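Local coordinates for glycosyl hydrolases family 2, sugar binding domain protein (Bacteroides uniformis str. 3978 T3 ii, PDB 6D1P) that probably hydrolyses O-glycosidic bonds as a beta-glucuronidase of glycoside hydrolase family 2 from a human gut bacterium, at residues Thr25-Arg30 against Asn100-Gly105; Thr94-Glu99 against Thr107-Glu112; Pro480-Gly485 against Glu496-Gly501. One frame throughout, in Å; residues are numbered along the deposited sequence.

Contact 1. Residues Thr25-Arg30 against Asn100-Gly105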
ATOM      1  N   THR A  25     -22.208  24.586  20.678  1.00 52.09           N
ATOM      2  CA  THR A  25     -21.550  25.483  21.617  1.00 48.49           C
ATOM      3  C   THR A  25     -20.482  26.262  20.872  1.00 53.80           C
ATOM      4  O   THR A  25     -19.817  25.726  19.981  1.00 51.46           O
ATOM      5  CB  THR A  25     -20.913  24.758  22.811  1.00 52.95           C
ATOM      6  OG1 THR A  25     -20.028  25.666  23.479  1.00 53.29           O
ATOM      7  CG2 THR A  25     -20.119  23.541  22.352  1.00 50.47           C
ATOM      8  N   ASP A  26     -20.325  27.527  21.239  1.00 53.15           N
ATOM      9  CA  ASP A  26     -19.297  28.352  20.631  1.00 52.13           C
ATOM     10  C   ASP A  26     -17.910  28.025  21.157  1.00 50.41           C
ATOM     11  O   ASP A  26     -16.940  28.657  20.730  1.00 55.53           O
ATOM     12  CB  ASP A  26     -19.621  29.833  20.865  1.00 49.22           C
ATOM     13  CG  ASP A  26     -20.938  30.242  20.234  1.00 53.46           C
ATOM     14  OD1 ASP A  26     -21.609  29.352  19.661  1.00 53.13           O
ATOM     15  OD2 ASP A  26     -21.310  31.436  20.315  1.00 45.79           O
ATOM     16  N   ARG A  27     -17.792  27.046  22.044  1.00 49.74           N
ATOM     17  CA  ARG A  27     -16.542  26.723  22.728  1.00 56.41           C
ATOM     18  C   ARG A  27     -16.109  25.289  22.356  1.00 54.99           C
ATOM     19  O   ARG A  27     -16.577  24.304  22.936  1.00 51.69           O
ATOM     20  CB  ARG A  27     -16.749  26.934  24.270  1.00 53.80           C
ATOM     21  CG  ARG A  27     -15.525  26.731  25.167  1.00 63.94           C
ATOM     22  CD  ARG A  27     -15.574  25.348  25.841  1.00 65.20           C
ATOM     23  NE  ARG A  27     -14.731  25.238  27.032  1.00 71.19           N
ATOM     24  CZ  ARG A  27     -13.396  25.247  27.027  1.00 72.31           C
ATOM     25  NH1 ARG A  27     -12.713  25.385  25.891  1.00 68.34           N
ATOM     26  NH2 ARG A  27     -12.734  25.132  28.171  1.00 70.03           N
ATOM     27  N   LYS A  28     -15.198  25.170  21.380  1.00 52.91           N
ATOM     28  CA  LYS A  28     -14.666  23.867  20.982  1.00 44.02           C
ATOM     29  C   LYS A  28     -13.223  24.001  20.509  1.00 44.57           C
ATOM     30  O   LYS A  28     -12.817  25.064  20.032  1.00 47.03           O
ATOM     31  CB  LYS A  28     -15.537  23.227  19.892  1.00 42.67           C
ATOM     32  CG  LYS A  28     -16.253  24.219  19.001  1.00 51.84           C
ATOM     33  CD  LYS A  28     -17.286  23.526  18.121  1.00 43.98           C
ATOM     34  CE  LYS A  28     -18.386  22.874  18.939  1.00 44.65           C
ATOM     35  NZ  LYS A  28     -19.457  22.288  18.062  1.00 40.03           N
ATOM     36  N   GLN A  29     -12.452  22.906  20.631  1.00 39.01           N
ATOM     37  CA  GLN A  29     -11.029  22.894  20.286  1.00 37.27           C
ATOM     38  C   GLN A  29     -10.766  21.910  19.142  1.00 38.92           C
ATOM     39  O   GLN A  29     -11.136  20.731  19.227  1.00 36.25           O
ATOM     40  CB  GLN A  29     -10.156  22.551  21.504  1.00 44.62           C
ATOM     41  CG  GLN A  29      -8.655  22.503  21.154  1.00 49.02           C
ATOM     42  CD  GLN A  29      -7.791  21.991  22.310  1.00 68.14           C
ATOM     43  OE1 GLN A  29      -8.194  22.096  23.476  1.00 72.34           O
ATOM     44  NE2 GLN A  29      -6.613  21.429  21.998  1.00 66.46           N
ATOM     45  N   ARG A  30     -10.128  22.398  18.077  1.00 28.27           N
ATOM     46  CA  ARG A  30      -9.658  21.558  16.988  1.00 29.43           C
ATOM     47  C   ARG A  30      -8.396  20.823  17.427  1.00 35.69           C
ATOM     48  O   ARG A  30      -7.413  21.449  17.850  1.00 30.33           O
ATOM     49  CB  ARG A  30      -9.362  22.398  15.750  1.00 35.92           C
ATOM     50  CG  ARG A  30     -10.564  22.949  15.077  1.00 33.12           C
ATOM     51  CD  ARG A  30     -10.154  23.768  13.896  1.00 29.58           C
ATOM     52  NE  ARG A  30     -11.327  24.244  13.177  1.00 34.75           N
ATOM     53  CZ  ARG A  30     -11.286  25.147  12.205  1.00 38.25           C
ATOM     54  NH1 ARG A  30     -10.123  25.684  11.833  1.00 33.28           N
ATOM     55  NH2 ARG A  30     -12.414  25.519  11.610  1.00 39.68           N
ATOM     56  N   ASN A 100     -12.362  19.087  31.602  1.00 49.30           N
ATOM     57  CA  ASN A 100     -13.753  19.523  31.440  1.00 51.38           C
ATOM     58  C   ASN A 100     -14.135  20.506  32.539  1.00 51.76           C
ATOM     59  O   ASN A 100     -14.106  20.138  33.720  1.00 51.92           O
ATOM     60  CB  ASN A 100     -14.710  18.338  31.468  1.00 50.14           C
ATOM     61  CG  ASN A 100     -16.105  18.711  30.965  1.00 56.65           C
ATOM     62  OD1 ASN A 100     -16.413  19.887  30.758  1.00 53.83           O
ATOM     63  ND2 ASN A 100     -16.952  17.710  30.769  1.00 53.09           N
ATOM     64  N   PRO A 101     -14.528  21.756  32.200  1.00 49.69           N
ATOM     65  CA  PRO A 101     -14.844  22.769  33.210  1.00 52.21           C
ATOM     66  C   PRO A 101     -16.305  22.782  33.663  1.00 58.11           C
ATOM     67  O   PRO A 101     -16.940  23.837  33.760  1.00 61.92           O
ATOM     68  CB  PRO A 101     -14.498  24.077  32.481  1.00 51.38           C
ATOM     69  CG  PRO A 101     -14.927  23.784  31.073  1.00 51.67           C
ATOM     70  CD  PRO A 101     -14.531  22.332  30.842  1.00 52.24           C
ATOM     71  N   TYR A 102     -16.860  21.608  33.942  1.00 56.20           N
ATOM     72  CA  TYR A 102     -18.272  21.563  34.296  1.00 58.62           C
ATOM     73  C   TYR A 102     -18.505  20.438  35.282  1.00 63.39           C
ATOM     74  O   TYR A 102     -17.961  19.340  35.125  1.00 59.20           O
ATOM     75  CB  TYR A 102     -19.184  21.357  33.078  1.00 54.77           C
ATOM     76  CG  TYR A 102     -19.056  22.414  32.004  1.00 56.63           C
ATOM     77  CD1 TYR A 102     -18.461  22.124  30.785  1.00 55.76           C
ATOM     78  CD2 TYR A 102     -19.527  23.699  32.206  1.00 55.93           C
ATOM     79  CE1 TYR A 102     -18.340  23.086  29.796  1.00 52.16           C
ATOM     80  CE2 TYR A 102     -19.410  24.664  31.224  1.00 57.27           C
ATOM     81  CZ  TYR A 102     -18.810  24.351  30.021  1.00 52.63           C
ATOM     82  OH  TYR A 102     -18.686  25.309  29.036  1.00 63.67           O
ATOM     83  N   THR A 103     -19.321  20.723  36.292  1.00 63.01           N
ATOM     84  CA  THR A 103     -19.745  19.693  37.222  1.00 61.82           C
ATOM     85  C   THR A 103     -20.580  18.667  36.481  1.00 63.65           C
ATOM     86  O   THR A 103     -21.634  18.999  35.925  1.00 60.63           O
ATOM     87  CB  THR A 103     -20.545  20.318  38.358  1.00 65.98           C
ATOM     88  OG1 THR A 103     -19.823  21.445  38.869  1.00 72.66           O
ATOM     89  CG2 THR A 103     -20.777  19.303  39.467  1.00 63.33           C
ATOM     90  N   ASN A 104     -20.097  17.423  36.455  1.00 67.07           N
ATOM     91  CA  ASN A 104     -20.729  16.360  35.672  1.00 65.86           C
ATOM     92  C   ASN A 104     -20.955  16.807  34.228  1.00 61.99           C
ATOM     93  O   ASN A 104     -21.963  16.476  33.598  1.00 57.86           O
ATOM     94  CB  ASN A 104     -22.038  15.903  36.315  1.00 65.31           C
ATOM     95  CG  ASN A 104     -21.868  15.536  37.771  1.00 68.01           C
ATOM     96  OD1 ASN A 104     -22.624  16.001  38.627  1.00 70.41           O
ATOM     97  ND2 ASN A 104     -20.861  14.714  38.067  1.00 64.15           N
ATOM     98  N   GLY A 105     -20.023  17.602  33.714  1.00 61.55           N
ATOM     99  CA  GLY A 105     -20.026  17.932  32.309  1.00 58.05           C
ATOM    100  C   GLY A 105     -19.731  16.708  31.466  1.00 56.77           C
ATOM    101  O   GLY A 105     -19.307  15.659  31.958  1.00 53.12           O
TER

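Contact 2. Residues Thr94-Glu99 against Thr107-Glu112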
ATOM      1  N   THR A  94      -3.207   9.443  19.615  1.00 33.01           N
ATOM      2  CA  THR A  94      -2.619  10.610  20.263  1.00 36.47           C
ATOM      3  C   THR A  94      -2.925  10.588  21.759  1.00 37.06           C
ATOM      4  O   THR A  94      -3.618   9.703  22.266  1.00 32.53           O
ATOM      5  CB  THR A  94      -3.122  11.922  19.659  1.00 29.27           C
ATOM      6  OG1 THR A  94      -2.352  12.983  20.207  1.00 33.42           O
ATOM      7  CG2 THR A  94      -4.586  12.168  20.044  1.00 32.46           C
ATOM      8  N   MET A  95      -2.426  11.615  22.447  1.00 40.11           N
ATOM      9  CA  MET A  95      -2.570  11.807  23.884  1.00 40.16           C
ATOM     10  C   MET A  95      -3.300  13.120  24.127  1.00 40.02           C
ATOM     11  O   MET A  95      -2.891  14.157  23.591  1.00 39.25           O
ATOM     12  CB  MET A  95      -1.188  11.850  24.555  1.00 41.32           C
ATOM     13  CG  MET A  95      -0.987  10.831  25.634  1.00 46.66           C
ATOM     14  SD  MET A  95      -0.957   9.169  24.979  1.00 58.41           S
ATOM     15  CE  MET A  95       0.809   9.008  24.641  1.00 52.33           C
ATOM     16  N   LEU A  96      -4.349  13.101  24.949  1.00 40.91           N
ATOM     17  CA  LEU A  96      -5.146  14.311  25.171  1.00 46.49           C
ATOM     18  C   LEU A  96      -5.168  14.728  26.637  1.00 45.71           C
ATOM     19  O   LEU A  96      -5.384  13.896  27.525  1.00 47.22           O
ATOM     20  CB  LEU A  96      -6.588  14.134  24.692  1.00 41.55           C
ATOM     21  CG  LEU A  96      -6.832  14.024  23.189  1.00 36.99           C
ATOM     22  CD1 LEU A  96      -8.315  14.159  22.936  1.00 39.87           C
ATOM     23  CD2 LEU A  96      -6.031  15.059  22.412  1.00 35.87           C
ATOM     24  N   ASN A  97      -4.958  16.023  26.873  1.00 44.33           N
ATOM     25  CA  ASN A  97      -5.272  16.655  28.151  1.00 47.84           C
ATOM     26  C   ASN A  97      -6.754  16.979  28.165  1.00 49.84           C
ATOM     27  O   ASN A  97      -7.214  17.824  27.392  1.00 45.34           O
ATOM     28  CB  ASN A  97      -4.453  17.926  28.348  1.00 50.50           C
ATOM     29  CG  ASN A  97      -3.040  17.638  28.743  1.00 58.39           C
ATOM     30  OD1 ASN A  97      -2.799  16.871  29.678  1.00 61.20           O
ATOM     31  ND2 ASN A  97      -2.083  18.233  28.029  1.00 62.55           N
ATOM     32  N   ILE A  98      -7.502  16.320  29.038  1.00 47.43           N
ATOM     33  CA  ILE A  98      -8.951  16.461  29.089  1.00 51.49           C
ATOM     34  C   ILE A  98      -9.312  17.173  30.388  1.00 50.51           C
ATOM     35  O   ILE A  98      -9.251  16.579  31.471  1.00 51.47           O
ATOM     36  CB  ILE A  98      -9.641  15.098  28.955  1.00 51.28           C
ATOM     37  CG1 ILE A  98      -9.545  14.649  27.496  1.00 48.67           C
ATOM     38  CG2 ILE A  98     -11.091  15.165  29.410  1.00 48.09           C
ATOM     39  CD1 ILE A  98     -10.198  13.350  27.205  1.00 44.77           C
ATOM     40  N   GLU A  99      -9.684  18.450  30.273  1.00 50.05           N
ATOM     41  CA  GLU A  99      -9.945  19.351  31.397  1.00 49.89           C
ATOM     42  C   GLU A  99     -11.364  19.898  31.253  1.00 49.15           C
ATOM     43  O   GLU A  99     -11.554  21.046  30.842  1.00 52.18           O
ATOM     44  CB  GLU A  99      -8.876  20.554  31.445  1.00 54.35           C
ATOM     45  CG  GLU A  99      -7.382  20.162  31.345  1.00 64.35           C
ATOM     46  CD  GLU A  99      -6.434  21.377  31.380  1.00 73.05           C
ATOM     47  OE1 GLU A  99      -5.647  21.498  32.349  1.00 73.29           O
ATOM     48  OE2 GLU A  99      -6.478  22.214  30.445  1.00 72.20           O
ATOM     49  N   THR A 107     -17.910  15.151  27.815  1.00 43.39           N
ATOM     50  CA  THR A 107     -16.796  15.368  26.901  1.00 46.12           C
ATOM     51  C   THR A 107     -17.008  14.519  25.659  1.00 39.28           C
ATOM     52  O   THR A 107     -17.180  13.300  25.758  1.00 42.26           O
ATOM     53  CB  THR A 107     -15.440  15.017  27.539  1.00 45.69           C
ATOM     54  OG1 THR A 107     -15.258  15.750  28.753  1.00 43.79           O
ATOM     55  CG2 THR A 107     -14.308  15.380  26.589  1.00 44.19           C
ATOM     56  N   CYS A 108     -16.973  15.165  24.497  1.00 40.02           N
ATOM     57  CA  CYS A 108     -17.182  14.500  23.222  1.00 41.58           C
ATOM     58  C   CYS A 108     -16.064  14.822  22.248  1.00 42.61           C
ATOM     59  O   CYS A 108     -15.586  15.962  22.175  1.00 40.75           O
ATOM     60  CB  CYS A 108     -18.510  14.911  22.593  1.00 39.38           C
ATOM     61  SG  CYS A 108     -19.913  14.235  23.458  1.00 41.52           S
ATOM     62  N   LEU A 109     -15.660  13.810  21.493  1.00 40.20           N
ATOM     63  CA  LEU A 109     -14.935  14.039  20.258  1.00 37.29           C
ATOM     64  C   LEU A 109     -15.966  14.255  19.162  1.00 34.36           C
ATOM     65  O   LEU A 109     -16.883  13.443  18.992  1.00 35.43           O
ATOM     66  CB  LEU A 109     -14.029  12.864  19.928  1.00 30.98           C
ATOM     67  CG  LEU A 109     -12.921  12.658  20.957  1.00 35.77           C
ATOM     68  CD1 LEU A 109     -12.127  11.411  20.623  1.00 28.05           C
ATOM     69  CD2 LEU A 109     -12.012  13.874  20.980  1.00 37.97           C
ATOM     70  N   GLU A 110     -15.845  15.367  18.464  1.00 31.06           N
ATOM     71  CA  GLU A 110     -16.741  15.725  17.383  1.00 36.16           C
ATOM     72  C   GLU A 110     -16.012  15.526  16.065  1.00 34.37           C
ATOM     73  O   GLU A 110     -14.859  15.954  15.922  1.00 32.00           O
ATOM     74  CB  GLU A 110     -17.191  17.181  17.512  1.00 36.41           C
ATOM     75  CG  GLU A 110     -18.633  17.365  17.871  1.00 41.51           C
ATOM     76  CD  GLU A 110     -19.091  18.785  17.615  1.00 45.11           C
ATOM     77  OE1 GLU A 110     -18.279  19.576  17.081  1.00 41.19           O
ATOM     78  OE2 GLU A 110     -20.252  19.102  17.926  1.00 48.58           O
ATOM     79  N   PHE A 111     -16.689  14.898  15.105  1.00 30.52           N
ATOM     80  CA  PHE A 111     -16.119  14.608  13.793  1.00 31.07           C
ATOM     81  C   PHE A 111     -16.911  15.375  12.749  1.00 30.94           C
ATOM     82  O   PHE A 111     -18.087  15.070  12.515  1.00 33.62           O
ATOM     83  CB  PHE A 111     -16.146  13.109  13.498  1.00 28.86           C
ATOM     84  CG  PHE A 111     -15.349  12.295  14.465  1.00 29.00           C
ATOM     85  CD1 PHE A 111     -15.920  11.846  15.631  1.00 30.13           C
ATOM     86  CD2 PHE A 111     -14.030  11.981  14.202  1.00 27.34           C
ATOM     87  CE1 PHE A 111     -15.189  11.101  16.526  1.00 32.76           C
ATOM     88  CE2 PHE A 111     -13.289  11.234  15.094  1.00 27.02           C
ATOM     89  CZ  PHE A 111     -13.862  10.796  16.256  1.00 28.99           C
ATOM     90  N   GLU A 112     -16.279  16.367  12.125  1.00 27.89           N
ATOM     91  CA  GLU A 112     -16.946  17.074  11.043  1.00 29.88           C
ATOM     92  C   GLU A 112     -16.962  16.249   9.769  1.00 30.94           C
ATOM     93  O   GLU A 112     -17.723  16.568   8.847  1.00 28.79           O
ATOM     94  CB  GLU A 112     -16.282  18.434  10.801  1.00 28.11           C
ATOM     95  CG  GLU A 112     -16.289  19.305  12.044  1.00 32.44           C
ATOM     96  CD  GLU A 112     -15.762  20.715  11.810  1.00 34.64           C
ATOM     97  OE1 GLU A 112     -15.375  21.042  10.672  1.00 34.94           O
ATOM     98  OE2 GLU A 112     -15.734  21.499  12.780  1.00 34.20           O
TER

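Contact 3. Residues Pro480-Gly485 against Glu496-Gly501. With SCN (thiocyanate ion), chain I.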
ATOM      1  N   PRO A 480     -32.011  16.280 -16.091  1.00 25.41           N
ATOM      2  CA  PRO A 480     -31.561  15.152 -16.921  1.00 21.48           C
ATOM      3  C   PRO A 480     -30.079  15.283 -17.192  1.00 21.87           C
ATOM      4  O   PRO A 480     -29.430  16.115 -16.556  1.00 24.94           O
ATOM      5  CB  PRO A 480     -32.389  15.298 -18.195  1.00 24.25           C
ATOM      6  CG  PRO A 480     -32.570  16.828 -18.308  1.00 24.76           C
ATOM      7  CD  PRO A 480     -32.663  17.339 -16.884  1.00 23.30           C
ATOM      8  N   THR A 481     -29.526  14.502 -18.117  1.00 20.83           N
ATOM      9  CA  THR A 481     -28.127  14.638 -18.491  1.00 22.31           C
ATOM     10  C   THR A 481     -28.078  15.343 -19.837  1.00 19.99           C
ATOM     11  O   THR A 481     -28.681  14.876 -20.797  1.00 21.93           O
ATOM     12  CB  THR A 481     -27.402  13.279 -18.528  1.00 21.14           C
ATOM     13  OG1 THR A 481     -26.061  13.446 -19.008  1.00 22.53           O
ATOM     14  CG2 THR A 481     -28.108  12.271 -19.415  1.00 22.91           C
ATOM     15  N   ILE A 482     -27.384  16.485 -19.896  1.00 24.94           N
ATOM     16  CA  ILE A 482     -27.306  17.295 -21.112  1.00 22.01           C
ATOM     17  C   ILE A 482     -25.916  17.913 -21.220  1.00 20.41           C
ATOM     18  O   ILE A 482     -25.589  18.858 -20.489  1.00 21.47           O
ATOM     19  CB  ILE A 482     -28.384  18.390 -21.170  1.00 22.09           C
ATOM     20  CG1 ILE A 482     -29.783  17.781 -21.249  1.00 23.19           C
ATOM     21  CG2 ILE A 482     -28.138  19.293 -22.370  1.00 18.35           C
ATOM     22  CD1 ILE A 482     -30.911  18.817 -21.112  1.00 22.92           C
ATOM     23  N   TRP A 483     -25.131  17.438 -22.181  1.00 21.86           N
ATOM     24  CA  TRP A 483     -23.734  17.818 -22.363  1.00 22.56           C
ATOM     25  C   TRP A 483     -23.492  18.157 -23.828  1.00 23.53           C
ATOM     26  O   TRP A 483     -22.645  17.558 -24.495  1.00 28.84           O
ATOM     27  CB  TRP A 483     -22.776  16.699 -21.937  1.00 27.21           C
ATOM     28  CG  TRP A 483     -22.730  16.437 -20.474  1.00 24.97           C
ATOM     29  CD1 TRP A 483     -23.644  15.744 -19.730  1.00 24.08           C
ATOM     30  CD2 TRP A 483     -21.700  16.857 -19.568  1.00 20.73           C
ATOM     31  NE1 TRP A 483     -23.245  15.714 -18.408  1.00 25.02           N
ATOM     32  CE2 TRP A 483     -22.053  16.385 -18.288  1.00 21.36           C
ATOM     33  CE3 TRP A 483     -20.515  17.596 -19.717  1.00 20.72           C
ATOM     34  CZ2 TRP A 483     -21.271  16.639 -17.161  1.00 21.46           C
ATOM     35  CZ3 TRP A 483     -19.745  17.847 -18.600  1.00 19.93           C
ATOM     36  CH2 TRP A 483     -20.122  17.359 -17.337  1.00 20.10           C
ATOM     37  N   ALA A 484     -24.261  19.126 -24.324  1.00 26.51           N
ATOM     38  CA  ALA A 484     -24.139  19.593 -25.696  1.00 24.08           C
ATOM     39  C   ALA A 484     -22.690  19.862 -26.038  1.00 20.65           C
ATOM     40  O   ALA A 484     -22.002  20.593 -25.329  1.00 22.60           O
ATOM     41  CB  ALA A 484     -24.961  20.874 -25.883  1.00 23.22           C
ATOM     42  N   GLY A 485     -22.226  19.276 -27.130  1.00 23.13           N
ATOM     43  CA  GLY A 485     -20.851  19.459 -27.532  1.00 24.06           C
ATOM     44  C   GLY A 485     -19.832  18.623 -26.783  1.00 27.47           C
ATOM     45  O   GLY A 485     -18.660  18.600 -27.190  1.00 25.73           O
ATOM     46  N   GLU A 496     -31.689  23.858 -28.145  1.00 22.02           N
ATOM     47  CA  GLU A 496     -32.678  22.859 -28.534  1.00 24.30           C
ATOM     48  C   GLU A 496     -32.790  21.761 -27.470  1.00 29.94           C
ATOM     49  O   GLU A 496     -33.890  21.465 -26.986  1.00 29.64           O
ATOM     50  CB  GLU A 496     -32.312  22.286 -29.912  1.00 30.18           C
ATOM     51  CG  GLU A 496     -33.229  21.146 -30.414  1.00 36.37           C
ATOM     52  CD  GLU A 496     -32.725  20.460 -31.693  1.00 41.10           C
ATOM     53  OE1 GLU A 496     -31.956  21.083 -32.472  1.00 38.29           O
ATOM     54  OE2 GLU A 496     -33.095  19.283 -31.918  1.00 47.67           O
ATOM     55  N   MET A 497     -31.644  21.191 -27.050  1.00 30.06           N
ATOM     56  CA  MET A 497     -31.645  20.166 -26.003  1.00 26.06           C
ATOM     57  C   MET A 497     -32.149  20.723 -24.674  1.00 27.67           C
ATOM     58  O   MET A 497     -32.852  20.028 -23.925  1.00 23.75           O
ATOM     59  CB  MET A 497     -30.243  19.587 -25.837  1.00 24.70           C
ATOM     60  CG  MET A 497     -29.674  19.024 -27.117  1.00 26.29           C
ATOM     61  SD  MET A 497     -27.866  18.939 -27.123  1.00 28.74           S
ATOM     62  CE  MET A 497     -27.528  17.426 -26.195  1.00 31.90           C
ATOM     63  N   GLU A 498     -31.812  21.976 -24.365  1.00 22.25           N
ATOM     64  CA  GLU A 498     -32.312  22.557 -23.124  1.00 25.22           C
ATOM     65  C   GLU A 498     -33.824  22.737 -23.170  1.00 29.83           C
ATOM     66  O   GLU A 498     -34.521  22.485 -22.172  1.00 28.68           O
ATOM     67  CB  GLU A 498     -31.633  23.897 -22.851  1.00 25.11           C
ATOM     68  CG  GLU A 498     -31.705  24.349 -21.404  1.00 20.85           C
ATOM     69  CD  GLU A 498     -30.621  23.687 -20.550  1.00 28.69           C
ATOM     70  OE1 GLU A 498     -30.485  22.452 -20.638  1.00 26.03           O
ATOM     71  OE2 GLU A 498     -29.892  24.404 -19.820  1.00 28.43           O
ATOM     72  N   THR A 499     -34.347  23.185 -24.315  1.00 27.39           N
ATOM     73  CA  THR A 499     -35.791  23.360 -24.443  1.00 30.52           C
ATOM     74  C   THR A 499     -36.513  22.024 -24.347  1.00 28.07           C
ATOM     75  O   THR A 499     -37.527  21.909 -23.644  1.00 29.99           O
ATOM     76  CB  THR A 499     -36.128  24.062 -25.760  1.00 30.54           C
ATOM     77  OG1 THR A 499     -35.402  25.294 -25.857  1.00 29.32           O
ATOM     78  CG2 THR A 499     -37.594  24.384 -25.808  1.00 31.52           C
ATOM     79  N   ALA A 500     -35.987  20.997 -25.023  1.00 26.51           N
ATOM     80  CA  ALA A 500     -36.549  19.653 -24.888  1.00 27.65           C
ATOM     81  C   ALA A 500     -36.598  19.224 -23.429  1.00 28.26           C
ATOM     82  O   ALA A 500     -37.595  18.650 -22.971  1.00 31.82           O
ATOM     83  CB  ALA A 500     -35.734  18.654 -25.706  1.00 25.00           C
ATOM     84  N   GLY A 501     -35.543  19.527 -22.674  1.00 27.78           N
ATOM     85  CA  GLY A 501     -35.503  19.102 -21.287  1.00 26.22           C
ATOM     86  C   GLY A 501     -36.473  19.875 -20.422  1.00 28.93           C
ATOM     87  O   GLY A 501     -37.059  19.321 -19.488  1.00 30.91           O
TER
HETATM   88  S   SCN I 907     -25.556  14.952 -24.243  1.00 37.49           S
HETATM   89  C   SCN I 907     -25.740  13.580 -23.137  1.00 36.87           C
HETATM   90  N   SCN I 907     -25.695  12.765 -22.280  1.00 35.72           N

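Contact 1. Residues Thr25-Arg30 against Asn100-Gly105
Arg-27 reaches across to Pro-101 and Tyr-102 by the rim of its guanidinium group, in a thin surface contact without a hydrogen bond. Its NH2 lies 3.9 Å from Pro-101 CG, the two side chains arriving from opposite directions, and its NE stays 4.4 Å from Tyr-102 OH, a distance at which the pair merely pack. Both neighbours lie near the guanidinium plane, at its edge. In the arginine, CG anti to the backbone N (chi1 -176°) starts the chain toward the loop, and the chain is then bent at chi2 (-101°).

Pro-101 in turn leans on its neighbour, for its CG sits 3.7 Å above one face of the Tyr-102 ring, displaced toward the rim. The pair belongs to the loop joining strands 89-96 and 106-111 of the beta-sandwich sugar-binding domain of the family 2 hydrolases, while Arg-27 lies at the approach to strand 28-30, at the margin of one of its sheets.

Tight turns shape both backbones. Thr-25 OG1 accepts a hydrogen bond from Arg-27 N at 3.0 Å (155° at the hydrogen), closing an ST turn. Across the contact, Pro-101 is the centre of an inverse gamma turn, and directly after it a type II beta turn runs from Tyr-102 to Gly-105, closed by Gly-105 N donating to Tyr-102 O at 3.0 Å. Farther out, Asp-26 makes a side-chain hydrogen bond to Thr-300 and a backbone one to Arg-298, while Tyr-102 touches Asp-295, all three partners lying on strand 295-303 of the next domain.

Contact 2. Residues Thr94-Glu99 against Thr107-Glu112
Two sheets of the sugar-binding beta sandwich face each other here, strand 89-96 and the residues after it contributing from one and strand 106-111 from the other. Leu-96 and Leu-109 meet in the apolar layer between them, CD1 of Leu-96 lying 4.2 Å from CD2 of Leu-109. The two side chains cross obliquely and touch through single methyl groups. The CB of Leu-96 already points toward the other segment, whereas Leu-109 approaches mainly with the end of its side chain, which CG, anti to the carbonyl carbon (chi1 -64°), carries over toward Leu-96.

A second buried pair lies nearer the connecting loop. Ile-98 presents its CG2 branch to Thr-107, whose OG1 is 4.3 Å away, so this is loose packing of a methyl beside a hydroxyl. No hydrogen bond joins the two, as expected of segments from facing sheets: their closest CA atoms, those of Ile-98 and Thr-107, are 8.2 Å apart.

Each strand finds its backbone partners within its own sheet. Leu-96 bonds to Ile-162 beside it, and Leu-109 to Ala-139, with Cys-108 bonded to Val-197 on the other flank. Ile-164 of strand 162-169 touches both leucines, while Thr-107 packs on Leu-196 and Tyr-198 of strand 194-199.

Contact 3. Residues Pro480-Gly485 against Glu496-Gly501
Ile-482 and Met-497 form the centre of a loop-on-helix contact in the TIM-barrel domain, where the chain leaving strand 477-479 packs against helix 494-503. The densest packing surrounds Ile-482. Its CG1 branch, anti to the carbonyl carbon (chi1 -65°), carries CD1 to the helix, where this methyl lies 3.6 Å from the backbone O of Met-497 and 3.7 Å from Glu-498 OE1. The other branch, CG2, packs against Met-497 CB at 4.1 Å, the two side chains running antiparallel, one alongside the other. Gly-501 lets the isoleucine come this near, because a CB at that position would lie tight against Ile-482 CD1. The approach of CD1 to Glu-498 OE1 is van der Waals packing only. Both carboxylate oxygens have polar partners outside the two segments, those of OE2 being Tyr-494 OH and His-510 ND1. The buried acid is thus provided for while one of its oxygens packs against a methyl.

Toward Ala-484 the contact thins to the far end of one side chain. Met-497 SD lies 3.7 Å from Ala-484 CB, and the bend at chi3 (81°) turns CE toward a thiocyanate ion, probably acquired from the crystallisation liquor. With an alanine at Met-497, SD and CE would be gone, and a gap would probably open beside Ala-484, leaving the sulfur of the ion without the methyl CE beside it.

The CB of Trp-483 points away from the helix, yet the backbone N of Trp-483 comes within 3.3 Å of the thiocyanate S. At the opposite end of the ion, Thr-481 OG1 makes a weak hydrogen bond of 3.4 Å to the thiocyanate N.

How the contacts relate
Contacts 1 and 2 are neighbours, their centres 10 Å apart, and their segments alternate along the chain: 25-30, 94-99, 100-105, 107-112. Both reach the sheet containing strands 28-30 and 106-111, and Lys-28 NZ joins Glu-110 OE1 in a 3.1 Å salt bridge between them. Contact 2 lies inside the sugar-binding sandwich, whereas contact 1 lies on its surface, at the loop that carries the chain from one sheet to the other. Contact 3 comes much later, in the TIM-barrel domain, with its centre about 50 Å from that of contact 2 and on the opposite side of the chain's centre. Contacts 1 and 2 therefore belong to one domain and contact 3 to another, distant one.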